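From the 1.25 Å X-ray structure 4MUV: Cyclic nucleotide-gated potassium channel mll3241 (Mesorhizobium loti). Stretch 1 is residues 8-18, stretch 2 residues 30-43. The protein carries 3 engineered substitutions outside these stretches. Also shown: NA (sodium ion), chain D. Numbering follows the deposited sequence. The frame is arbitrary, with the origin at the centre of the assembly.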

# COMPACT_ATOMS: atom_id res chain seq x y z
N GLY A 8 -1.79 12.70 -14.62
CA GLY A 8 -1.99 11.27 -14.69
C GLY A 8 -1.92 10.59 -13.33
O GLY A 8 -2.64 9.65 -13.09
N ASP A 9 -1.03 11.07 -12.46
CA ASP A 9 -0.84 10.47 -11.14
C ASP A 9 -2.00 10.73 -10.20
O ASP A 9 -2.17 9.99 -9.24
CB ASP A 9 0.45 11.01 -10.50
CG ASP A 9 1.70 10.36 -11.03
OD1 ASP A 9 1.62 9.35 -11.78
OD2 ASP A 9 2.80 10.85 -10.66
N PHE A 10 -2.81 11.76 -10.48
CA PHE A 10 -3.88 12.22 -9.59
C PHE A 10 -5.29 11.97 -10.07
O PHE A 10 -6.20 11.88 -9.25
CB PHE A 10 -3.72 13.72 -9.31
CG PHE A 10 -4.68 14.25 -8.29
CD1 PHE A 10 -4.49 14.00 -6.95
CD2 PHE A 10 -5.79 14.98 -8.68
CE1 PHE A 10 -5.39 14.50 -6.01
CE2 PHE A 10 -6.70 15.46 -7.75
CZ PHE A 10 -6.49 15.23 -6.41
N VAL A 11 -5.49 11.90 -11.39
CA VAL A 11 -6.83 11.99 -11.98
C VAL A 11 -7.88 10.99 -11.44
O VAL A 11 -9.07 11.28 -11.42
CB VAL A 11 -6.71 11.85 -13.54
CG1 VAL A 11 -6.24 10.46 -13.97
CG2 VAL A 11 -8.00 12.16 -14.23
N ARG A 12 -7.41 9.82 -11.01
CA ARG A 12 -8.25 8.74 -10.50
C ARG A 12 -8.29 8.70 -8.97
O ARG A 12 -9.08 7.96 -8.38
CB ARG A 12 -7.71 7.36 -10.96
CG ARG A 12 -7.31 7.22 -12.45
CD ARG A 12 -6.75 5.82 -12.72
NE ARG A 12 -7.73 4.82 -12.32
CZ ARG A 12 -7.52 3.52 -12.08
NH1 ARG A 12 -6.30 2.98 -12.14
NH2 ARG A 12 -8.56 2.75 -11.75
N ASN A 13 -7.43 9.46 -8.31
CA ASN A 13 -7.13 9.14 -6.91
C ASN A 13 -8.31 9.32 -5.97
O ASN A 13 -8.56 8.47 -5.13
CB ASN A 13 -6.00 9.99 -6.39
CG ASN A 13 -4.67 9.62 -6.94
OD1 ASN A 13 -4.56 8.77 -7.80
ND2 ASN A 13 -3.64 10.28 -6.45
N TRP A 14 -8.98 10.47 -6.07
CA TRP A 14 -10.06 10.73 -5.15
C TRP A 14 -11.18 9.70 -5.32
O TRP A 14 -11.73 9.21 -4.33
CB TRP A 14 -10.61 12.14 -5.33
CG TRP A 14 -11.55 12.46 -4.23
CD1 TRP A 14 -12.90 12.46 -4.30
CD2 TRP A 14 -11.22 12.76 -2.87
NE1 TRP A 14 -13.44 12.74 -3.08
CE2 TRP A 14 -12.43 12.95 -2.19
CE3 TRP A 14 -10.01 12.91 -2.17
CZ2 TRP A 14 -12.49 13.25 -0.85
CZ3 TRP A 14 -10.07 13.23 -0.82
CH2 TRP A 14 -11.31 13.40 -0.18
N GLN A 15 -11.53 9.37 -6.57
CA GLN A 15 -12.58 8.38 -6.79
C GLN A 15 -12.24 7.06 -6.11
O GLN A 15 -13.10 6.41 -5.50
CB GLN A 15 -12.84 8.17 -8.28
CG GLN A 15 -13.92 7.11 -8.58
CD GLN A 15 -13.36 5.69 -8.77
OE1 GLN A 15 -12.39 5.49 -9.50
NE2 GLN A 15 -13.98 4.71 -8.14
N LEU A 16 -10.97 6.67 -6.22
CA LEU A 16 -10.51 5.39 -5.71
C LEU A 16 -10.35 5.36 -4.20
O LEU A 16 -10.44 4.29 -3.59
CB LEU A 16 -9.18 5.02 -6.35
CG LEU A 16 -9.23 4.67 -7.82
CD1 LEU A 16 -7.82 4.55 -8.41
CD2 LEU A 16 -9.97 3.35 -8.01
N VAL A 17 -10.10 6.50 -3.57
CA VAL A 17 -9.79 6.46 -2.15
C VAL A 17 -10.99 6.07 -1.29
O VAL A 17 -10.82 5.61 -0.16
CB VAL A 17 -9.12 7.77 -1.64
CG1 VAL A 17 -10.12 8.88 -1.35
CG2 VAL A 17 -8.25 7.48 -0.40
N ALA A 18 -12.21 6.22 -1.81
CA ALA A 18 -13.40 5.80 -1.07
C ALA A 18 -13.36 4.29 -0.76
O ALA A 18 -14.03 3.83 0.14
CB ALA A 18 -14.66 6.14 -1.86
N VAL A 30 -5.96 15.96 6.39
CA VAL A 30 -4.98 14.89 6.29
C VAL A 30 -5.31 13.98 5.09
O VAL A 30 -4.44 13.65 4.29
CB VAL A 30 -4.86 14.04 7.58
CG1 VAL A 30 -3.81 12.94 7.39
CG2 VAL A 30 -4.47 14.90 8.75
N LEU A 31 -6.58 13.62 4.94
CA LEU A 31 -6.95 12.79 3.81
C LEU A 31 -6.62 13.48 2.49
O LEU A 31 -6.07 12.88 1.58
CB LEU A 31 -8.44 12.46 3.86
CG LEU A 31 -8.92 11.60 2.68
CD1 LEU A 31 -8.24 10.25 2.64
CD2 LEU A 31 -10.42 11.41 2.78
N VAL A 32 -6.96 14.76 2.36
CA VAL A 32 -6.67 15.44 1.11
C VAL A 32 -5.16 15.52 0.85
O VAL A 32 -4.71 15.28 -0.27
CB VAL A 32 -7.36 16.81 1.05
CG1 VAL A 32 -6.90 17.61 -0.15
CG2 VAL A 32 -8.88 16.64 1.03
N GLU A 33 -4.39 15.82 1.89
CA GLU A 33 -2.94 15.89 1.74
C GLU A 33 -2.40 14.56 1.21
O GLU A 33 -1.56 14.52 0.28
CB GLU A 33 -2.29 16.29 3.07
CG GLU A 33 -0.87 16.81 2.97
CD GLU A 33 0.20 15.74 3.02
OE1 GLU A 33 -0.10 14.57 3.36
OE2 GLU A 33 1.37 16.07 2.73
N ILE A 34 -2.86 13.46 1.79
CA ILE A 34 -2.37 12.15 1.40
C ILE A 34 -2.83 11.79 -0.00
O ILE A 34 -2.04 11.27 -0.79
CB ILE A 34 -2.78 11.13 2.44
CG1 ILE A 34 -2.01 11.40 3.75
CG2 ILE A 34 -2.53 9.71 1.94
CD1 ILE A 34 -0.46 11.16 3.67
N VAL A 35 -4.07 12.09 -0.35
CA VAL A 35 -4.56 11.76 -1.68
C VAL A 35 -3.78 12.48 -2.79
O VAL A 35 -3.53 11.90 -3.83
CB VAL A 35 -6.07 11.94 -1.78
CG1 VAL A 35 -6.53 11.63 -3.21
CG2 VAL A 35 -6.75 10.98 -0.84
N ARG A 36 -3.36 13.71 -2.54
CA ARG A 36 -2.53 14.42 -3.49
C ARG A 36 -1.18 13.75 -3.69
O ARG A 36 -0.57 13.89 -4.76
CB ARG A 36 -2.31 15.87 -3.04
CG ARG A 36 -3.52 16.73 -3.04
CD ARG A 36 -3.10 18.19 -2.81
NE ARG A 36 -4.19 19.03 -2.31
CZ ARG A 36 -5.22 19.44 -3.04
NH1 ARG A 36 -5.30 19.12 -4.32
NH2 ARG A 36 -6.16 20.22 -2.50
N ALA A 37 -0.69 13.06 -2.67
CA ALA A 37 0.61 12.42 -2.73
C ALA A 37 0.56 11.02 -3.30
O ALA A 37 1.57 10.50 -3.79
CB ALA A 37 1.21 12.38 -1.35
N LEU A 38 -0.61 10.39 -3.25
CA LEU A 38 -0.77 9.05 -3.77
C LEU A 38 -0.63 9.06 -5.28
O LEU A 38 -0.87 10.08 -5.92
CB LEU A 38 -2.14 8.48 -3.43
CG LEU A 38 -2.39 8.15 -1.97
CD1 LEU A 38 -3.86 7.86 -1.72
CD2 LEU A 38 -1.55 6.99 -1.53
N ARG A 39 -0.27 7.91 -5.84
CA ARG A 39 -0.23 7.76 -7.28
C ARG A 39 -0.99 6.49 -7.65
O ARG A 39 -0.66 5.42 -7.21
CB ARG A 39 1.22 7.71 -7.77
CG ARG A 39 2.04 8.96 -7.43
CD ARG A 39 3.49 8.81 -7.87
NE ARG A 39 4.31 9.92 -7.40
CZ ARG A 39 5.62 10.01 -7.66
NH1 ARG A 39 6.23 9.07 -8.39
NH2 ARG A 39 6.31 11.05 -7.20
N ALA A 40 -2.03 6.61 -8.47
CA ALA A 40 -2.80 5.44 -8.86
C ALA A 40 -2.08 4.70 -9.98
O ALA A 40 -1.58 5.30 -10.92
CB ALA A 40 -4.22 5.81 -9.27
N ARG A 41 -2.05 3.37 -9.85
CA ARG A 41 -1.36 2.49 -10.78
C ARG A 41 -2.20 1.26 -11.03
O ARG A 41 -2.71 0.68 -10.10
CB ARG A 41 -0.03 2.02 -10.17
CG ARG A 41 0.92 3.15 -9.80
CD ARG A 41 1.44 3.75 -11.08
NE ARG A 41 2.42 4.85 -10.94
CZ ARG A 41 2.15 6.15 -11.09
NH1 ARG A 41 0.91 6.58 -11.31
NH2 ARG A 41 3.15 7.03 -11.05
N THR A 42 -2.29 0.82 -12.28
CA THR A 42 -2.87 -0.46 -12.60
C THR A 42 -1.77 -1.42 -13.04
O THR A 42 -0.88 -1.06 -13.82
CB THR A 42 -3.96 -0.32 -13.67
OG1 THR A 42 -5.02 0.49 -13.15
CG2 THR A 42 -4.54 -1.66 -14.06
N VAL A 43 -1.81 -2.63 -12.49
CA VAL A 43 -0.80 -3.66 -12.74
C VAL A 43 -1.46 -4.88 -13.39
O VAL A 43 -2.47 -5.36 -12.89
CB VAL A 43 -0.10 -4.06 -11.41
CG1 VAL A 43 0.94 -5.14 -11.64
CG2 VAL A 43 0.55 -2.85 -10.77
NA NA D . 5.14 9.64 -11.33
O HOH W 1 -3.17 7.24 -12.05
O HOH W 2 7.47 11.20 -11.29

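The most unusual feature of this contact is a buried asparagine whose side-chain amide reaches across to the backbone carbonyls of the other stretch. Asn-13, with chi1 in the m rotamer, directs its amide to the backbone between Val-35 and Leu-38, and its ND2 donates to two backbone carbonyls there, Leu-38 O at 2.8 Å and Val-35 O at 3.1 Å. A third, weak bond runs from Asn-13 ND2 back to Asp-9 O (3.2 Å) in its own stretch. An amide suits this place because its NH2 group can serve several carbonyls without bringing a charge into the interior.

Asp-9 works through both backbone and side chain. Its O accepts a weak hydrogen bond from Ala-40 N (3.5 Å), and Arg-39 CA approaches the same Asp-9 O at 3.5 Å in a CA-H...O contact. Its carboxylate forms a salt bridge with Arg-41: OD1 of Asp-9 lies 2.9 Å from both NH1 and NH2 of Arg-41, at the edge of the guanidinium. Although the CA-to-CB bond of Arg-41 points away, its folded side chain (chi1 and chi2 both m) brings the charged end back. The other carboxylate oxygen, Asp-9 OD2, binds the sodium ion NA at 2.7 Å. Nearby, water 1 bridges the stretches, lying 2.7 Å from Gly-8 O and 2.8 Å from Ala-40 O.

The apolar part centres on Val-35, a knob among Phe-10, Asn-13, Trp-14 and Val-17. Val-35 CG2 meets Val-17 CG2 at 3.8 Å, while Val-35 CG1 lies at the Trp-14 ring edge, 3.9 Å from Trp-14 CE3. The indole extends along helix 30-37, placing Trp-14 CH2 3.7 Å from Leu-31 CD2. At the strand, the small side chain of buried Ala-40 allows close approach: its CB lies 3.3 Å from Asn-13 OD1 and 3.9 Å from Leu-16 CD1.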